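Local coordinates for protein esterase (Xanthomonas oryzae pv. oryzae, PDB 3H2G) that degrades rice cell walls as an esterase that contributes to the virulence of the bacterium, at residues Val46-Gly58 and Ser143-Ala155. Numbering follows the deposited sequence.
Sequences VAEFTYATIGVEG and SEASATIDAMRAA
Y51 turns one face of its ring to A151 CA, which lies 3.8 Å from the ring centroid and 19° off the normal, a CH-pi contact offset toward the rim. The pair illustrates how a sheet strand settles on a helix when the helical side offers mostly alanines: A147, A151, A154 and A155 are small enough for aromatic rings to reach the main chain itself. The ring is put there by a chi1 of 58°, which seats CG between the backbone N and the carbonyl carbon, and its root packs on the helix too, Y51 CB lying 3.5 Å from A154 CB. The phenol oxygen ends beside the A147 carbonyl, with a weak hydrogen bond from Y51 OH to A147 O of 2.7 Å; its stronger partner is S123 on strand 119-123 of the same sheet. Two residues earlier, F49 meets the next turn obliquely, its CE1 3.9 Å from A154 CB and its CZ 4.2 Å from A155 CB.

Toward the loop the contact turns polar. T53 OG1 donates to the anti lone pair of D150 OD1 at 2.6 Å, while the other carboxylate oxygen, OD2, forms a salt bridge with R153 NH1; R4 pairs with OD1 as well. A water bound by T53 OG1, I54 O and S146 OG continues the network, and a second joins S146 OG to G55 O. Alongside, I54 CG1 rests 3.9 Å from S146 CB.

The axes of strand 46-54 and helix 143-155 run at 152°, nearly antiparallel, and the helix packs on this strand of the mixed sheet, consistent with the alpha/beta-hydrolase fold. D150, gripped by a threonine and two arginines, is probably kept ionised despite its burial, so one end of this interface is chiefly apolar, the other chiefly charge and ordered water.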
ATOM      1  N   VAL A  46       7.455  19.018  -3.793  1.00  6.90           N
ATOM      2  CA  VAL A  46       6.889  18.172  -2.753  1.00  8.32           C
ATOM      3  C   VAL A  46       5.961  18.973  -1.850  1.00  8.32           C
ATOM      4  O   VAL A  46       6.355  19.991  -1.280  1.00  7.95           O
ATOM      5  CB  VAL A  46       7.992  17.540  -1.878  1.00  8.42           C
ATOM      6  CG1 VAL A  46       7.368  16.619  -0.832  1.00  7.23           C
ATOM      7  CG2 VAL A  46       8.968  16.772  -2.753  1.00  9.55           C
ATOM      8  N   ALA A  47       4.724  18.509  -1.730  1.00  8.62           N
ATOM      9  CA  ALA A  47       3.739  19.171  -0.889  1.00  8.41           C
ATOM     10  C   ALA A  47       3.103  18.163   0.057  1.00  8.75           C
ATOM     11  O   ALA A  47       3.125  16.957  -0.193  1.00  7.06           O
ATOM     12  CB  ALA A  47       2.664  19.830  -1.751  1.00  9.61           C
ATOM     13  N   GLU A  48       2.559  18.668   1.157  1.00  9.27           N
ATOM     14  CA  GLU A  48       1.894  17.831   2.141  1.00  9.01           C
ATOM     15  C   GLU A  48       0.541  18.475   2.395  1.00  8.15           C
ATOM     16  O   GLU A  48       0.340  19.653   2.088  1.00  8.40           O
ATOM     17  CB  GLU A  48       2.706  17.771   3.438  1.00  8.90           C
ATOM     18  CG  GLU A  48       2.878  19.114   4.130  1.00  9.68           C
ATOM     19  CD  GLU A  48       3.827  19.046   5.309  1.00 12.08           C
ATOM     20  OE1 GLU A  48       4.026  20.088   5.968  1.00 10.41           O
ATOM     21  OE2 GLU A  48       4.376  17.957   5.577  1.00 10.85           O
ATOM     22  N   PHE A  49      -0.390  17.709   2.946  1.00  8.42           N
ATOM     23  CA  PHE A  49      -1.709  18.253   3.214  1.00  6.80           C
ATOM     24  C   PHE A  49      -2.506  17.363   4.159  1.00  7.57           C
ATOM     25  O   PHE A  49      -2.169  16.195   4.362  1.00  5.25           O
ATOM     26  CB  PHE A  49      -2.464  18.448   1.887  1.00  7.40           C
ATOM     27  CG  PHE A  49      -2.736  17.167   1.136  1.00  6.83           C
ATOM     28  CD1 PHE A  49      -3.917  16.458   1.346  1.00  6.87           C
ATOM     29  CD2 PHE A  49      -1.804  16.662   0.232  1.00  7.37           C
ATOM     30  CE1 PHE A  49      -4.165  15.258   0.663  1.00  7.96           C
ATOM     31  CE2 PHE A  49      -2.040  15.461  -0.456  1.00  4.94           C
ATOM     32  CZ  PHE A  49      -3.221  14.762  -0.239  1.00  7.44           C
ATOM     33  N   THR A  50      -3.543  17.934   4.764  1.00  6.49           N
ATOM     34  CA  THR A  50      -4.414  17.178   5.657  1.00  5.89           C
ATOM     35  C   THR A  50      -5.817  17.367   5.110  1.00  6.46           C
ATOM     36  O   THR A  50      -6.116  18.389   4.486  1.00  6.03           O
ATOM     37  CB  THR A  50      -4.341  17.681   7.115  1.00  7.06           C
ATOM     38  OG1 THR A  50      -4.758  19.050   7.181  1.00  5.43           O
ATOM     39  CG2 THR A  50      -2.916  17.556   7.640  1.00  7.14           C
ATOM     40  N   TYR A  51      -6.680  16.384   5.328  1.00  5.51           N
ATOM     41  CA  TYR A  51      -8.031  16.470   4.795  1.00  5.86           C
ATOM     42  C   TYR A  51      -9.059  15.710   5.613  1.00  5.50           C
ATOM     43  O   TYR A  51      -8.720  14.901   6.478  1.00  5.38           O
ATOM     44  CB  TYR A  51      -8.046  15.942   3.358  1.00  5.28           C
ATOM     45  CG  TYR A  51      -7.561  14.506   3.238  1.00  5.82           C
ATOM     46  CD1 TYR A  51      -6.197  14.200   3.266  1.00  6.72           C
ATOM     47  CD2 TYR A  51      -8.469  13.454   3.117  1.00  6.53           C
ATOM     48  CE1 TYR A  51      -5.750  12.873   3.179  1.00  6.09           C
ATOM     49  CE2 TYR A  51      -8.035  12.125   3.033  1.00  6.23           C
ATOM     50  CZ  TYR A  51      -6.675  11.843   3.063  1.00  7.27           C
ATOM     51  OH  TYR A  51      -6.246  10.535   2.973  1.00  6.70           O
ATOM     52  N   ALA A  52     -10.324  15.984   5.324  1.00  5.63           N
ATOM     53  CA  ALA A  52     -11.428  15.330   5.998  1.00  6.54           C
ATOM     54  C   ALA A  52     -11.747  14.044   5.243  1.00  6.97           C
ATOM     55  O   ALA A  52     -11.740  14.019   4.013  1.00  7.43           O
ATOM     56  CB  ALA A  52     -12.650  16.250   6.013  1.00  6.38           C
ATOM     57  N   THR A  53     -12.024  12.978   5.984  1.00  7.08           N
ATOM     58  CA  THR A  53     -12.362  11.699   5.376  1.00  6.92           C
ATOM     59  C   THR A  53     -13.263  10.944   6.346  1.00  7.40           C
ATOM     60  O   THR A  53     -13.849  11.553   7.243  1.00  7.00           O
ATOM     61  CB  THR A  53     -11.081  10.885   5.059  1.00  6.24           C
ATOM     62  OG1 THR A  53     -11.431   9.705   4.327  1.00  7.38           O
ATOM     63  CG2 THR A  53     -10.352  10.502   6.342  1.00  6.61           C
ATOM     64  N   ILE A  54     -13.391   9.631   6.176  1.00  6.41           N
ATOM     65  CA  ILE A  54     -14.243   8.849   7.066  1.00  6.33           C
ATOM     66  C   ILE A  54     -13.517   7.704   7.750  1.00  7.04           C
ATOM     67  O   ILE A  54     -12.501   7.212   7.257  1.00  6.42           O
ATOM     68  CB  ILE A  54     -15.453   8.241   6.317  1.00  7.02           C
ATOM     69  CG1 ILE A  54     -14.970   7.491   5.074  1.00  5.89           C
ATOM     70  CG2 ILE A  54     -16.454   9.338   5.962  1.00  7.86           C
ATOM     71  CD1 ILE A  54     -16.046   6.665   4.390  1.00  8.04           C
ATOM     72  N   GLY A  55     -14.054   7.292   8.896  1.00  7.41           N
ATOM     73  CA  GLY A  55     -13.489   6.182   9.638  1.00  7.63           C
ATOM     74  C   GLY A  55     -14.096   4.895   9.108  1.00  7.27           C
ATOM     75  O   GLY A  55     -14.832   4.918   8.118  1.00  8.37           O
ATOM     76  N   VAL A  56     -13.813   3.774   9.764  1.00  6.41           N
ATOM     77  CA  VAL A  56     -14.328   2.489   9.308  1.00  6.84           C
ATOM     78  C   VAL A  56     -15.836   2.346   9.483  1.00  8.60           C
ATOM     79  O   VAL A  56     -16.449   1.458   8.891  1.00  9.52           O
ATOM     80  CB  VAL A  56     -13.623   1.309  10.024  1.00  7.58           C
ATOM     81  CG1 VAL A  56     -12.110   1.411   9.828  1.00  7.90           C
ATOM     82  CG2 VAL A  56     -13.968   1.303  11.504  1.00  7.52           C
ATOM     83  N   GLU A  57     -16.432   3.214  10.295  1.00  8.10           N
ATOM     84  CA  GLU A  57     -17.873   3.170  10.522  1.00 10.00           C
ATOM     85  C   GLU A  57     -18.545   4.333   9.800  1.00 10.69           C
ATOM     86  O   GLU A  57     -19.712   4.637  10.042  1.00  9.53           O
ATOM     87  CB  GLU A  57     -18.186   3.243  12.020  1.00 11.69           C
ATOM     88  CG  GLU A  57     -17.677   2.060  12.840  1.00 15.63           C
ATOM     89  CD  GLU A  57     -18.141   0.722  12.289  1.00 17.98           C
ATOM     90  OE1 GLU A  57     -19.312   0.623  11.867  1.00 20.13           O
ATOM     91  OE2 GLU A  57     -17.340  -0.237  12.285  1.00 19.59           O
ATOM     92  N   GLY A  58     -17.793   4.980   8.913  1.00  9.99           N
ATOM     93  CA  GLY A  58     -18.329   6.099   8.156  1.00 11.72           C
ATOM     94  C   GLY A  58     -18.382   7.404   8.928  1.00 11.45           C
ATOM     95  O   GLY A  58     -18.934   8.389   8.442  1.00 13.02           O
ATOM     96  N   SER A 143     -11.403   1.270   4.201  1.00  5.74           N
ATOM     97  CA  SER A 143     -10.763   2.505   4.649  1.00  5.17           C
ATOM     98  C   SER A 143      -9.474   2.822   3.891  1.00  6.42           C
ATOM     99  O   SER A 143      -9.047   3.975   3.844  1.00  6.06           O
ATOM    100  CB  SER A 143     -10.509   2.473   6.165  1.00  4.19           C
ATOM    101  OG  SER A 143      -9.653   1.410   6.533  1.00  7.17           O
ATOM    102  N   GLU A 144      -8.849   1.808   3.302  1.00  5.90           N
ATOM    103  CA  GLU A 144      -7.652   2.057   2.507  1.00  5.07           C
ATOM    104  C   GLU A 144      -8.135   2.808   1.269  1.00  5.16           C
ATOM    105  O   GLU A 144      -7.500   3.760   0.803  1.00  3.75           O
ATOM    106  CB  GLU A 144      -6.989   0.741   2.087  1.00  6.26           C
ATOM    107  CG  GLU A 144      -6.127   0.101   3.166  1.00  5.09           C
ATOM    108  CD  GLU A 144      -5.604  -1.253   2.746  1.00  5.39           C
ATOM    109  OE1 GLU A 144      -4.731  -1.804   3.443  1.00  5.78           O
ATOM    110  OE2 GLU A 144      -6.076  -1.769   1.714  1.00  3.77           O
ATOM    111  N   ALA A 145      -9.284   2.381   0.751  1.00  4.96           N
ATOM    112  CA  ALA A 145      -9.866   3.010  -0.425  1.00  5.69           C
ATOM    113  C   ALA A 145     -10.416   4.401  -0.114  1.00  5.16           C
ATOM    114  O   ALA A 145     -10.146   5.356  -0.846  1.00  4.94           O
ATOM    115  CB  ALA A 145     -10.973   2.125  -1.003  1.00  3.82           C
ATOM    116  N   SER A 146     -11.181   4.520   0.970  1.00  4.92           N
ATOM    117  CA  SER A 146     -11.763   5.809   1.333  1.00  4.60           C
ATOM    118  C   SER A 146     -10.687   6.857   1.602  1.00  4.73           C
ATOM    119  O   SER A 146     -10.820   8.011   1.197  1.00  4.84           O
ATOM    120  CB  SER A 146     -12.686   5.667   2.552  1.00  4.36           C
ATOM    121  OG  SER A 146     -11.983   5.256   3.714  1.00  5.90           O
ATOM    122  N   ALA A 147      -9.618   6.451   2.276  1.00  3.87           N
ATOM    123  CA  ALA A 147      -8.527   7.371   2.580  1.00  4.93           C
ATOM    124  C   ALA A 147      -7.826   7.816   1.299  1.00  5.56           C
ATOM    125  O   ALA A 147      -7.473   8.984   1.148  1.00  5.96           O
ATOM    126  CB  ALA A 147      -7.526   6.703   3.521  1.00  5.13           C
ATOM    127  N   THR A 148      -7.627   6.879   0.377  1.00  4.76           N
ATOM    128  CA  THR A 148      -6.967   7.187  -0.886  1.00  4.89           C
ATOM    129  C   THR A 148      -7.836   8.094  -1.755  1.00  5.28           C
ATOM    130  O   THR A 148      -7.363   9.091  -2.309  1.00  4.00           O
ATOM    131  CB  THR A 148      -6.642   5.898  -1.658  1.00  4.85           C
ATOM    132  OG1 THR A 148      -5.749   5.096  -0.874  1.00  4.86           O
ATOM    133  CG2 THR A 148      -5.970   6.222  -2.985  1.00  3.25           C
ATOM    134  N   ILE A 149      -9.111   7.743  -1.871  1.00  4.23           N
ATOM    135  CA  ILE A 149     -10.045   8.529  -2.665  1.00  4.92           C
ATOM    136  C   ILE A 149     -10.144   9.964  -2.145  1.00  5.01           C
ATOM    137  O   ILE A 149     -10.081  10.918  -2.917  1.00  3.24           O
ATOM    138  CB  ILE A 149     -11.438   7.867  -2.657  1.00  4.69           C
ATOM    139  CG1 ILE A 149     -11.400   6.608  -3.532  1.00  6.10           C
ATOM    140  CG2 ILE A 149     -12.499   8.848  -3.135  1.00  4.00           C
ATOM    141  CD1 ILE A 149     -12.594   5.678  -3.348  1.00  5.48           C
ATOM    142  N   ASP A 150     -10.275  10.116  -0.834  1.00  5.00           N
ATOM    143  CA  ASP A 150     -10.393  11.442  -0.244  1.00  5.00           C
ATOM    144  C   ASP A 150      -9.094  12.243  -0.313  1.00  5.28           C
ATOM    145  O   ASP A 150      -9.118  13.476  -0.316  1.00  4.64           O
ATOM    146  CB  ASP A 150     -10.912  11.311   1.190  1.00  4.81           C
ATOM    147  CG  ASP A 150     -12.367  10.865   1.230  1.00  8.04           C
ATOM    148  OD1 ASP A 150     -12.863  10.464   2.304  1.00  5.77           O
ATOM    149  OD2 ASP A 150     -13.023  10.923   0.167  1.00  9.13           O
ATOM    150  N   ALA A 151      -7.961  11.549  -0.382  1.00  5.19           N
ATOM    151  CA  ALA A 151      -6.671  12.221  -0.500  1.00  4.06           C
ATOM    152  C   ALA A 151      -6.600  12.820  -1.899  1.00  4.63           C
ATOM    153  O   ALA A 151      -6.105  13.932  -2.087  1.00  4.36           O
ATOM    154  CB  ALA A 151      -5.528  11.225  -0.299  1.00  4.90           C
ATOM    155  N   MET A 152      -7.099  12.074  -2.882  1.00  4.03           N
ATOM    156  CA  MET A 152      -7.099  12.539  -4.262  1.00  4.63           C
ATOM    157  C   MET A 152      -8.051  13.723  -4.420  1.00  5.35           C
ATOM    158  O   MET A 152      -7.780  14.654  -5.178  1.00  4.57           O
ATOM    159  CB  MET A 152      -7.502  11.397  -5.200  1.00  7.53           C
ATOM    160  CG  MET A 152      -6.527  10.232  -5.184  1.00  7.83           C
ATOM    161  SD  MET A 152      -6.950   8.957  -6.401  1.00 18.47           S
ATOM    162  CE  MET A 152      -6.193   9.620  -7.808  1.00 13.65           C
ATOM    163  N   ARG A 153      -9.168  13.687  -3.700  1.00  4.63           N
ATOM    164  CA  ARG A 153     -10.131  14.780  -3.759  1.00  4.72           C
ATOM    165  C   ARG A 153      -9.499  16.055  -3.205  1.00  6.30           C
ATOM    166  O   ARG A 153      -9.590  17.120  -3.817  1.00  5.17           O
ATOM    167  CB  ARG A 153     -11.385  14.424  -2.959  1.00  6.47           C
ATOM    168  CG  ARG A 153     -12.252  13.377  -3.638  1.00  5.10           C
ATOM    169  CD  ARG A 153     -13.372  12.892  -2.730  1.00  6.06           C
ATOM    170  NE  ARG A 153     -14.365  12.127  -3.476  1.00  6.02           N
ATOM    171  CZ  ARG A 153     -15.285  11.345  -2.918  1.00  7.18           C
ATOM    172  NH1 ARG A 153     -15.339  11.213  -1.598  1.00  7.40           N
ATOM    173  NH2 ARG A 153     -16.161  10.708  -3.682  1.00  7.41           N
ATOM    174  N   ALA A 154      -8.842  15.939  -2.054  1.00  5.06           N
ATOM    175  CA  ALA A 154      -8.195  17.086  -1.422  1.00  5.28           C
ATOM    176  C   ALA A 154      -7.021  17.594  -2.258  1.00  5.62           C
ATOM    177  O   ALA A 154      -6.824  18.802  -2.398  1.00  5.88           O
ATOM    178  CB  ALA A 154      -7.729  16.715  -0.022  1.00  6.08           C
ATOM    179  N   ALA A 155      -6.238  16.672  -2.812  1.00  4.44           N
ATOM    180  CA  ALA A 155      -5.104  17.052  -3.646  1.00  6.24           C
ATOM    181  C   ALA A 155      -5.587  17.852  -4.855  1.00  6.41           C
ATOM    182  O   ALA A 155      -4.934  18.803  -5.281  1.00  5.15           O
ATOM    183  CB  ALA A 155      -4.349  15.806  -4.108  1.00  6.77           C
TER
HETATM  184  O   HOH W   1     -10.796   7.156   5.075  1.00  4.42           O
HETATM  185  O   HOH W   2     -13.729   4.006   5.635  1.00  6.08           O